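Long-range contacts in ofchtiv-g5 (Ostrinia furnacalis, PDB 6JM8), which probably hydrolyses the beta-1,4-linked N-acetylglucosamine chains of chitin, as an insect group IV chitinase of glycosyl hydrolase family 18: residues V190-M195 with Y224-A229; V163-V168 with D186-M191; M245-Y250 with R340-W345. All coordinates share one frame; numbering follows the deposited sequence.

Interaction 1 (V190-M195 with Y224-A229); sequences VMTYDM and YNVNNA. With NAG (2-acetamido-2-deoxy-beta-D-glucopyranose), chain B; NAG (2-acetamido-2-deoxy-beta-D-glucopyranose), chain C; NAG (2-acetamido-2-deoxy-beta-D-glucopyranose), chain D.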
# COMPACT_ATOMS: atom_id res chain seq x y z
N VAL A 190 0.48 -7.27 -3.11
CA VAL A 190 -0.69 -6.92 -3.90
C VAL A 190 -1.45 -5.80 -3.20
O VAL A 190 -1.90 -5.97 -2.06
CB VAL A 190 -1.58 -8.14 -4.14
CG1 VAL A 190 -2.68 -7.81 -5.13
CG2 VAL A 190 -0.75 -9.31 -4.64
N MET A 191 -1.60 -4.67 -3.87
CA MET A 191 -2.22 -3.48 -3.29
C MET A 191 -3.74 -3.65 -3.31
O MET A 191 -4.46 -3.06 -4.12
CB MET A 191 -1.77 -2.23 -4.02
CG MET A 191 -0.30 -1.90 -3.78
SD MET A 191 0.30 -0.46 -4.67
CE MET A 191 0.01 -0.95 -6.37
N THR A 192 -4.23 -4.47 -2.38
CA THR A 192 -5.65 -4.79 -2.29
C THR A 192 -6.39 -3.72 -1.47
O THR A 192 -6.97 -3.97 -0.42
CB THR A 192 -5.84 -6.18 -1.69
OG1 THR A 192 -4.85 -6.42 -0.69
CG2 THR A 192 -5.72 -7.24 -2.78
N TYR A 193 -6.34 -2.50 -2.00
CA TYR A 193 -7.08 -1.37 -1.48
C TYR A 193 -7.24 -0.38 -2.63
O TYR A 193 -6.85 -0.66 -3.76
CB TYR A 193 -6.39 -0.75 -0.26
CG TYR A 193 -4.88 -0.65 -0.37
CD1 TYR A 193 -4.29 0.27 -1.23
CD2 TYR A 193 -4.05 -1.48 0.38
CE1 TYR A 193 -2.92 0.37 -1.33
CE2 TYR A 193 -2.68 -1.38 0.28
CZ TYR A 193 -2.11 -0.46 -0.58
OH TYR A 193 -0.75 -0.36 -0.68
N ASP A 194 -7.83 0.78 -2.32
CA ASP A 194 -8.23 1.74 -3.35
C ASP A 194 -9.16 1.10 -4.38
O ASP A 194 -9.12 1.44 -5.56
CB ASP A 194 -7.02 2.36 -4.05
CG ASP A 194 -6.09 3.08 -3.09
OD1 ASP A 194 -6.59 3.66 -2.10
OD2 ASP A 194 -4.87 3.05 -3.32
N MET A 195 -9.98 0.14 -3.93
CA MET A 195 -10.93 -0.51 -4.83
C MET A 195 -11.95 0.49 -5.36
O MET A 195 -12.31 0.45 -6.54
CB MET A 195 -11.63 -1.66 -4.11
CG MET A 195 -10.69 -2.74 -3.61
SD MET A 195 -10.13 -3.81 -4.94
CE MET A 195 -8.93 -4.82 -4.08
N TYR A 224 -14.58 -5.25 -7.92
CA TYR A 224 -13.33 -4.82 -7.31
C TYR A 224 -13.41 -5.12 -5.82
O TYR A 224 -13.90 -4.32 -5.02
CB TYR A 224 -13.09 -3.33 -7.56
CG TYR A 224 -12.99 -2.91 -9.01
CD1 TYR A 224 -12.80 -3.85 -10.02
CD2 TYR A 224 -13.09 -1.58 -9.38
CE1 TYR A 224 -12.72 -3.47 -11.35
CE2 TYR A 224 -13.01 -1.18 -10.70
CZ TYR A 224 -12.82 -2.13 -11.68
OH TYR A 224 -12.74 -1.75 -13.00
N ASN A 225 -12.92 -6.29 -5.42
CA ASN A 225 -12.81 -6.60 -4.00
C ASN A 225 -11.57 -7.44 -3.75
O ASN A 225 -10.92 -7.94 -4.67
CB ASN A 225 -14.08 -7.27 -3.45
CG ASN A 225 -14.47 -8.52 -4.21
OD1 ASN A 225 -13.66 -9.43 -4.41
ND2 ASN A 225 -15.73 -8.59 -4.63
N VAL A 226 -11.24 -7.60 -2.46
CA VAL A 226 -9.99 -8.22 -2.06
C VAL A 226 -9.98 -9.70 -2.43
O VAL A 226 -8.96 -10.23 -2.89
CB VAL A 226 -9.75 -8.01 -0.56
CG1 VAL A 226 -8.54 -8.80 -0.08
CG2 VAL A 226 -9.57 -6.54 -0.25
N ASN A 227 -11.10 -10.39 -2.24
CA ASN A 227 -11.16 -11.82 -2.56
C ASN A 227 -10.92 -12.06 -4.04
O ASN A 227 -10.14 -12.94 -4.42
CB ASN A 227 -12.51 -12.40 -2.13
CG ASN A 227 -12.69 -13.84 -2.59
OD1 ASN A 227 -11.90 -14.71 -2.24
ND2 ASN A 227 -13.72 -14.09 -3.37
N ASN A 228 -11.58 -11.28 -4.90
CA ASN A 228 -11.37 -11.43 -6.34
C ASN A 228 -9.91 -11.20 -6.71
O ASN A 228 -9.33 -11.96 -7.50
CB ASN A 228 -12.27 -10.46 -7.11
CG ASN A 228 -13.66 -11.00 -7.32
OD1 ASN A 228 -13.93 -12.17 -7.07
ND2 ASN A 228 -14.56 -10.14 -7.79
N ALA A 229 -9.29 -10.17 -6.13
CA ALA A 229 -7.90 -9.85 -6.46
C ALA A 229 -6.96 -10.96 -6.03
O ALA A 229 -6.10 -11.40 -6.80
CB ALA A 229 -7.51 -8.52 -5.81
C1 NAG B . -4.63 4.47 -6.92
C2 NAG B . -4.27 5.58 -5.95
C3 NAG B . -2.79 5.49 -5.55
C4 NAG B . -2.41 4.08 -5.10
C5 NAG B . -2.90 3.06 -6.13
C6 NAG B . -2.69 1.62 -5.74
C7 NAG B . -5.14 7.89 -5.89
C8 NAG B . -5.35 9.16 -6.67
N2 NAG B . -4.56 6.88 -6.55
O3 NAG B . -2.55 6.38 -4.46
O4 NAG B . -0.99 4.01 -4.96
O5 NAG B . -4.31 3.22 -6.36
O6 NAG B . -2.99 0.78 -6.85
O7 NAG B . -5.48 7.79 -4.72
C1 NAG C . -0.46 3.24 -3.82
C2 NAG C . 1.02 3.63 -3.52
C3 NAG C . 1.13 5.02 -2.89
C4 NAG C . -0.20 5.50 -2.32
C5 NAG C . -0.92 4.35 -1.64
C6 NAG C . -2.19 4.83 -1.00
C7 NAG C . 2.54 1.72 -3.17
C8 NAG C . 3.14 0.80 -2.16
N2 NAG C . 1.69 2.64 -2.69
O3 NAG C . 1.63 5.98 -3.82
O4 NAG C . 0.04 6.46 -1.31
O5 NAG C . -1.28 3.34 -2.59
O6 NAG C . -3.22 4.92 -1.97
O7 NAG C . 2.80 1.64 -4.36
C1 NAG D . -8.88 3.17 -9.65
C2 NAG D . -7.94 2.12 -9.06
C3 NAG D . -7.13 2.74 -7.92
C4 NAG D . -6.46 4.05 -8.33
C5 NAG D . -7.44 5.01 -9.04
C6 NAG D . -6.80 6.24 -9.66
C7 NAG D . -8.43 -0.29 -9.05
C8 NAG D . -9.28 -1.38 -8.47
N2 NAG D . -8.66 0.95 -8.59
O1 NAG D . -9.50 2.64 -10.76
O3 NAG D . -6.15 1.79 -7.52
O4 NAG D . -6.03 4.65 -7.12
O5 NAG D . -8.11 4.32 -10.09
O6 NAG D . -7.69 7.34 -9.75
O7 NAG D . -7.56 -0.52 -9.88
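Met195 and Thr192 press against the first turn of helix 226-236, across a contact that relies on van der Waals fit because no hydrogen bond bridges it. The tight part is apolar. The methyl of Thr192, CG2, meets Ala229 CB at 3.7 Å, and Thr192 CB lies 4.0 Å from Val226 CG2, while the hydroxyl turns elsewhere to bond with Gly246 O. Met195 bends at its second torsion (chi2 -76°), which lays the thioether along the chain entering the helix, with SD 4.0 Å from Tyr224 CB and CE 3.7 Å from Asn225 C. In this TIM-barrel family, the loop leaving strand 187-191 thus rests on a neighbouring helix whose start is fixed by an N-cap: Asn225 OD1 accepts from Asn228 N at 2.8 Å. The contact thins toward the partly exposed Tyr224, whose ring leads away from segment 190-195. That ring offers an edge to Met195 O, 3.6 Å from CD2, and one face to the acetamide methyl C8 of NAG (chain D), while its hydroxyl bonds with Glu170. Asp194, buried, faces the glycan instead, accepting through OD2 from O6 of NAG (chain C) at 2.8 Å; its OD1 forms a salt bridge with Arg252.

Interaction 2 (V163-V168 with D186-M191); sequences VAVSAV and DYIGVM. With NAG (2-acetamido-2-deoxy-beta-D-glucopyranose), chain C; NAG (2-acetamido-2-deoxy-beta-D-glucopyranose), chain B.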
# COMPACT_ATOMS: atom_id res chain seq x y z
N VAL A 163 8.07 -6.24 -5.05
CA VAL A 163 7.28 -5.34 -5.88
C VAL A 163 5.94 -5.09 -5.21
O VAL A 163 5.43 -5.92 -4.45
CB VAL A 163 7.06 -5.88 -7.31
CG1 VAL A 163 8.39 -6.08 -8.02
CG2 VAL A 163 6.26 -7.18 -7.28
N ALA A 164 5.37 -3.92 -5.49
CA ALA A 164 3.98 -3.61 -5.17
C ALA A 164 3.22 -3.47 -6.48
O ALA A 164 3.68 -2.77 -7.40
CB ALA A 164 3.87 -2.33 -4.34
N VAL A 165 2.07 -4.13 -6.58
CA VAL A 165 1.36 -4.30 -7.84
C VAL A 165 -0.12 -4.02 -7.66
O VAL A 165 -0.67 -4.15 -6.56
CB VAL A 165 1.56 -5.71 -8.43
CG1 VAL A 165 3.03 -5.98 -8.71
CG2 VAL A 165 1.00 -6.75 -7.47
N SER A 166 -0.77 -3.64 -8.76
CA SER A 166 -2.22 -3.47 -8.75
C SER A 166 -2.90 -4.81 -8.48
O SER A 166 -2.36 -5.89 -8.75
CB SER A 166 -2.70 -2.88 -10.08
OG SER A 166 -2.41 -3.74 -11.17
N ALA A 167 -4.12 -4.73 -7.94
CA ALA A 167 -4.77 -5.88 -7.32
C ALA A 167 -5.71 -6.62 -8.27
O ALA A 167 -5.51 -7.81 -8.54
CB ALA A 167 -5.53 -5.43 -6.07
N VAL A 168 -6.73 -5.94 -8.78
CA VAL A 168 -7.81 -6.64 -9.47
C VAL A 168 -7.37 -7.07 -10.87
O VAL A 168 -6.45 -6.49 -11.47
CB VAL A 168 -9.08 -5.76 -9.53
CG1 VAL A 168 -9.47 -5.31 -8.13
CG2 VAL A 168 -8.85 -4.56 -10.44
N ASP A 186 11.27 -11.72 -4.17
CA ASP A 186 11.11 -12.48 -2.93
C ASP A 186 9.64 -12.58 -2.54
O ASP A 186 9.20 -13.62 -2.04
CB ASP A 186 11.94 -11.85 -1.81
CG ASP A 186 13.43 -12.05 -2.02
OD1 ASP A 186 13.94 -13.13 -1.66
OD2 ASP A 186 14.09 -11.13 -2.55
N TYR A 187 8.87 -11.52 -2.78
CA TYR A 187 7.42 -11.62 -2.66
C TYR A 187 6.77 -10.51 -3.47
O TYR A 187 7.41 -9.53 -3.85
CB TYR A 187 6.96 -11.57 -1.20
CG TYR A 187 7.44 -10.37 -0.41
CD1 TYR A 187 6.78 -9.15 -0.49
CD2 TYR A 187 8.55 -10.46 0.42
CE1 TYR A 187 7.21 -8.06 0.23
CE2 TYR A 187 8.98 -9.38 1.15
CZ TYR A 187 8.31 -8.18 1.05
OH TYR A 187 8.74 -7.09 1.77
N ILE A 188 5.48 -10.70 -3.73
CA ILE A 188 4.65 -9.74 -4.45
C ILE A 188 3.67 -9.14 -3.45
O ILE A 188 2.86 -9.86 -2.85
CB ILE A 188 3.90 -10.41 -5.61
CG1 ILE A 188 4.89 -10.92 -6.66
CG2 ILE A 188 2.92 -9.44 -6.24
CD1 ILE A 188 4.22 -11.61 -7.84
N GLY A 189 3.75 -7.82 -3.27
CA GLY A 189 2.80 -7.13 -2.41
C GLY A 189 1.62 -6.60 -3.20
O GLY A 189 1.74 -5.58 -3.88
N VAL A 190 0.48 -7.27 -3.11
CA VAL A 190 -0.69 -6.92 -3.90
C VAL A 190 -1.45 -5.80 -3.20
O VAL A 190 -1.90 -5.97 -2.06
CB VAL A 190 -1.58 -8.14 -4.14
CG1 VAL A 190 -2.68 -7.81 -5.13
CG2 VAL A 190 -0.75 -9.31 -4.64
N MET A 191 -1.60 -4.67 -3.87
CA MET A 191 -2.22 -3.48 -3.29
C MET A 191 -3.74 -3.65 -3.31
O MET A 191 -4.46 -3.06 -4.12
CB MET A 191 -1.77 -2.23 -4.02
CG MET A 191 -0.30 -1.90 -3.78
SD MET A 191 0.30 -0.46 -4.67
CE MET A 191 0.01 -0.95 -6.37
C1 NAG C . -0.46 3.24 -3.82
C2 NAG C . 1.02 3.63 -3.52
C3 NAG C . 1.13 5.02 -2.89
C4 NAG C . -0.20 5.50 -2.32
C5 NAG C . -0.92 4.35 -1.64
C6 NAG C . -2.19 4.83 -1.00
C7 NAG C . 2.54 1.72 -3.17
C8 NAG C . 3.14 0.80 -2.16
N2 NAG C . 1.69 2.64 -2.69
O3 NAG C . 1.63 5.98 -3.82
O4 NAG C . 0.04 6.46 -1.31
O5 NAG C . -1.28 3.34 -2.59
O6 NAG C . -3.22 4.92 -1.97
O7 NAG C . 2.80 1.64 -4.36
C1 NAG B . -4.63 4.47 -6.92
C2 NAG B . -4.27 5.58 -5.95
C3 NAG B . -2.79 5.49 -5.55
C4 NAG B . -2.41 4.08 -5.10
C5 NAG B . -2.90 3.06 -6.13
C6 NAG B . -2.69 1.62 -5.74
C7 NAG B . -5.14 7.89 -5.89
C8 NAG B . -5.35 9.16 -6.67
N2 NAG B . -4.56 6.88 -6.55
O3 NAG B . -2.55 6.38 -4.46
O4 NAG B . -0.99 4.01 -4.96
O5 NAG B . -4.31 3.22 -6.36
O6 NAG B . -2.99 0.78 -6.85
O7 NAG B . -5.48 7.79 -4.72
O HOH W 1 -4.43 -1.60 -6.57
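Two adjacent parallel strands of the family 18 barrel meet here, segment 163-166 pairing with segment 187-191 at a crossing angle of -36°. Three backbone bonds set the register: Gly189 N donates to Val163 O at 2.8 Å, Val165 N to Gly189 O at 3.1 Å, and Met191 N to Val165 O at 2.9 Å. On the outer face Val165 CG2 meets Ile188 CG2 at 3.5 Å, and Val163 runs alongside Ile188; Trp233 of helix 226-236 covers Val165, Ile188 and Val190. Helices 169-175 and 178-184 make the connection between the strands, the beta-alpha-beta crossover from which a TIM barrel is built. The inner face carries Ala164 and Gly189. Ala164 CB lies 3.9 Å from the acetamide methyl C8 of NAG (chain C), whereas Met343 packs against Gly189. Met191, extended to SD and then bent at chi3 (-60°), swings its CE back to 3.3 Å from Val165 O, while SD faces O7 of the same sugar at 3.3 Å. Just past strand 160-166, Ala167 CB packs on Val190 CG1, and one water receives a weak bond from Ala167 N, donates to Met191 O and bonds to O6 of NAG (chain B).

Interaction 3 (M245-Y250 with R340-W345); sequences MGVPFY and RGIMLW. With NAG (2-acetamido-2-deoxy-beta-D-glucopyranose), chain C; NAG (2-acetamido-2-deoxy-beta-D-glucopyranose), chain E.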
# COMPACT_ATOMS: atom_id res chain seq x y z
N MET A 245 -0.65 -9.77 1.05
CA MET A 245 -1.92 -9.09 0.84
C MET A 245 -1.88 -7.71 1.47
O MET A 245 -1.61 -7.57 2.66
CB MET A 245 -3.07 -9.91 1.42
CG MET A 245 -4.45 -9.39 1.07
SD MET A 245 -5.76 -10.29 1.91
CE MET A 245 -6.17 -9.14 3.22
N GLY A 246 -2.17 -6.69 0.66
CA GLY A 246 -2.19 -5.33 1.17
C GLY A 246 -3.45 -5.03 1.96
O GLY A 246 -4.54 -5.54 1.67
N VAL A 247 -3.29 -4.19 2.98
CA VAL A 247 -4.43 -3.65 3.73
C VAL A 247 -4.21 -2.17 3.97
O VAL A 247 -3.07 -1.70 4.10
CB VAL A 247 -4.63 -4.38 5.09
CG1 VAL A 247 -4.84 -5.87 4.89
CG2 VAL A 247 -3.46 -4.12 6.02
N PRO A 248 -5.30 -1.40 4.03
CA PRO A 248 -5.16 0.04 4.24
C PRO A 248 -5.29 0.46 5.70
O PRO A 248 -6.15 -0.05 6.43
CB PRO A 248 -6.30 0.61 3.39
CG PRO A 248 -7.37 -0.44 3.45
CD PRO A 248 -6.69 -1.78 3.71
N PHE A 249 -4.44 1.38 6.14
CA PHE A 249 -4.58 2.05 7.42
C PHE A 249 -5.24 3.42 7.27
O PHE A 249 -5.03 4.32 8.09
CB PHE A 249 -3.22 2.20 8.11
CG PHE A 249 -2.74 0.95 8.80
CD1 PHE A 249 -3.24 -0.30 8.46
CD2 PHE A 249 -1.77 1.03 9.79
CE1 PHE A 249 -2.78 -1.44 9.10
CE2 PHE A 249 -1.31 -0.10 10.43
CZ PHE A 249 -1.82 -1.34 10.08
N TYR A 250 -6.04 3.59 6.22
CA TYR A 250 -6.71 4.84 5.91
C TYR A 250 -8.08 4.51 5.32
O TYR A 250 -8.37 3.37 4.95
CB TYR A 250 -5.90 5.68 4.91
CG TYR A 250 -5.70 4.97 3.59
CD1 TYR A 250 -4.68 4.05 3.42
CD2 TYR A 250 -6.55 5.21 2.51
CE1 TYR A 250 -4.50 3.39 2.22
CE2 TYR A 250 -6.38 4.56 1.31
CZ TYR A 250 -5.36 3.65 1.17
OH TYR A 250 -5.18 2.99 -0.03
N ARG A 340 1.58 -15.38 2.28
CA ARG A 340 2.88 -15.17 2.91
C ARG A 340 2.80 -14.18 4.06
O ARG A 340 3.54 -14.30 5.04
CB ARG A 340 3.89 -14.70 1.87
CG ARG A 340 5.29 -14.51 2.42
CD ARG A 340 5.91 -15.83 2.83
NE ARG A 340 7.24 -15.65 3.42
CZ ARG A 340 8.32 -15.29 2.73
NH1 ARG A 340 8.25 -15.07 1.43
NH2 ARG A 340 9.48 -15.16 3.36
N GLY A 341 1.91 -13.19 3.97
CA GLY A 341 1.79 -12.22 5.04
C GLY A 341 0.93 -11.04 4.63
O GLY A 341 0.13 -11.13 3.70
N ILE A 342 1.11 -9.94 5.36
CA ILE A 342 0.31 -8.73 5.20
C ILE A 342 1.24 -7.56 4.92
O ILE A 342 2.30 -7.42 5.55
CB ILE A 342 -0.55 -8.46 6.45
CG1 ILE A 342 -1.52 -9.61 6.71
CG2 ILE A 342 -1.30 -7.14 6.31
CD1 ILE A 342 -2.66 -9.68 5.72
N MET A 343 0.85 -6.73 3.95
CA MET A 343 1.49 -5.46 3.68
C MET A 343 0.50 -4.35 4.00
O MET A 343 -0.68 -4.45 3.64
CB MET A 343 1.95 -5.38 2.22
CG MET A 343 1.89 -4.00 1.59
SD MET A 343 2.15 -4.07 -0.20
CE MET A 343 0.47 -3.86 -0.79
N LEU A 344 0.96 -3.32 4.69
CA LEU A 344 0.07 -2.26 5.15
C LEU A 344 0.53 -0.92 4.61
O LEU A 344 1.72 -0.59 4.63
CB LEU A 344 0.00 -2.21 6.67
CG LEU A 344 1.32 -1.97 7.40
CD1 LEU A 344 1.38 -0.55 7.95
CD2 LEU A 344 1.48 -3.00 8.50
N TRP A 345 -0.43 -0.14 4.12
CA TRP A 345 -0.21 1.26 3.77
C TRP A 345 -1.14 2.12 4.62
O TRP A 345 -2.36 2.06 4.45
CB TRP A 345 -0.45 1.51 2.29
CG TRP A 345 -0.12 2.90 1.95
CD1 TRP A 345 -0.92 3.99 2.12
CD2 TRP A 345 1.12 3.38 1.43
NE1 TRP A 345 -0.26 5.12 1.72
CE2 TRP A 345 1.00 4.78 1.29
CE3 TRP A 345 2.32 2.77 1.06
CZ2 TRP A 345 2.02 5.57 0.80
CZ3 TRP A 345 3.34 3.56 0.57
CH2 TRP A 345 3.19 4.95 0.44
C1 NAG C . -0.46 3.24 -3.82
C2 NAG C . 1.02 3.63 -3.52
C3 NAG C . 1.13 5.02 -2.89
C4 NAG C . -0.20 5.50 -2.32
C5 NAG C . -0.92 4.35 -1.64
C6 NAG C . -2.19 4.83 -1.00
C7 NAG C . 2.54 1.72 -3.17
C8 NAG C . 3.14 0.80 -2.16
N2 NAG C . 1.69 2.64 -2.69
O3 NAG C . 1.63 5.98 -3.82
O4 NAG C . 0.04 6.46 -1.31
O5 NAG C . -1.28 3.34 -2.59
O6 NAG C . -3.22 4.92 -1.97
O7 NAG C . 2.80 1.64 -4.36
C1 NAG E . 0.17 7.78 -1.82
C2 NAG E . -0.30 8.71 -0.70
C3 NAG E . -0.04 10.19 -1.07
C4 NAG E . 1.40 10.36 -1.53
C5 NAG E . 1.67 9.38 -2.66
C6 NAG E . 3.07 9.48 -3.22
C7 NAG E . -2.18 8.10 0.75
C8 NAG E . -1.18 7.96 1.85
N2 NAG E . -1.71 8.48 -0.44
O3 NAG E . -0.33 11.04 0.03
O4 NAG E . 1.72 11.67 -1.97
O5 NAG E . 1.52 8.06 -2.15
O6 NAG E . 3.16 8.63 -4.35
O7 NAG E . -3.38 7.91 0.93
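Phe249 and Leu344 meet on the outer face of two parallel strands, while Tyr250 and Trp345 meet at their sugar-binding end, a clear case of one backbone ladder serving two environments. Five backbone hydrogen bonds form the ladder, ending with Phe249 N to Trp345 O at 2.8 Å, a nearly straight bond whose donor sits above the carbonyl plane. On the outer face Leu344 CD1 lies over the Phe249 ring, displaced toward its rim, in a CH-pi contact 4.0 Å from the centroid; Val247 CG2 meets Ile342 CG2 at 3.7 Å, the two side chains crossing at about a right angle. Leu363 and Ile367 of helix 362-372 also pack on Phe249. The inner face is close-fitting: Met343 CE rests 3.6 Å from Gly246 CA, in space a side chain at Gly246 would need. Trp345 sets its CG anti to the backbone N (chi1 -176°), which extends the indole beneath the glycan; C5 of NAG (chain C) stands 3.4 Å above the ring plane. Tyr250, with CG between its backbone N and carbonyl carbon (chi1 61°), brings CE1 to 3.6 Å from Trp345 CD1 at the indole edge, the two ring planes at 90°. In its own plane the phenol edge also meets Trp345 O, and its hydroxyl bonds with Asp194. Replacing Trp345 with an alanine would probably strip the floor from under NAG (chain C) and leave Tyr250 CE1 without the indole it packs against. A tryptophan platform at the end of the last barrel strand, beneath a sugar in a position consistent with the -1 subsite, is a hallmark of family 18 chitinases.

In the fold
Read from the N terminus, interactions 2 and 1 overlap on strand 187-191, and interaction 3 follows both; none nests in another. Interaction 2 comes first, closing a short helical excursion between strands 160-166 and 187-191. Before it ends, interaction 1 has begun: the two share Val190 and Met191, and the chain then makes a long loop without helix or strand before residues 224-229 return. Interaction 3 opens after that, joining strand 243-256 to strand 341-345 across some ninety residues. Strand 187-191 lies between the two pairings, with Val190 O bonded to Gly246 N, so interactions 2 and 3 are parts of one barrel wall, and interaction 1 joins the loop leaving that wall to the start of helix 226-236. All three touch NAG (chain C).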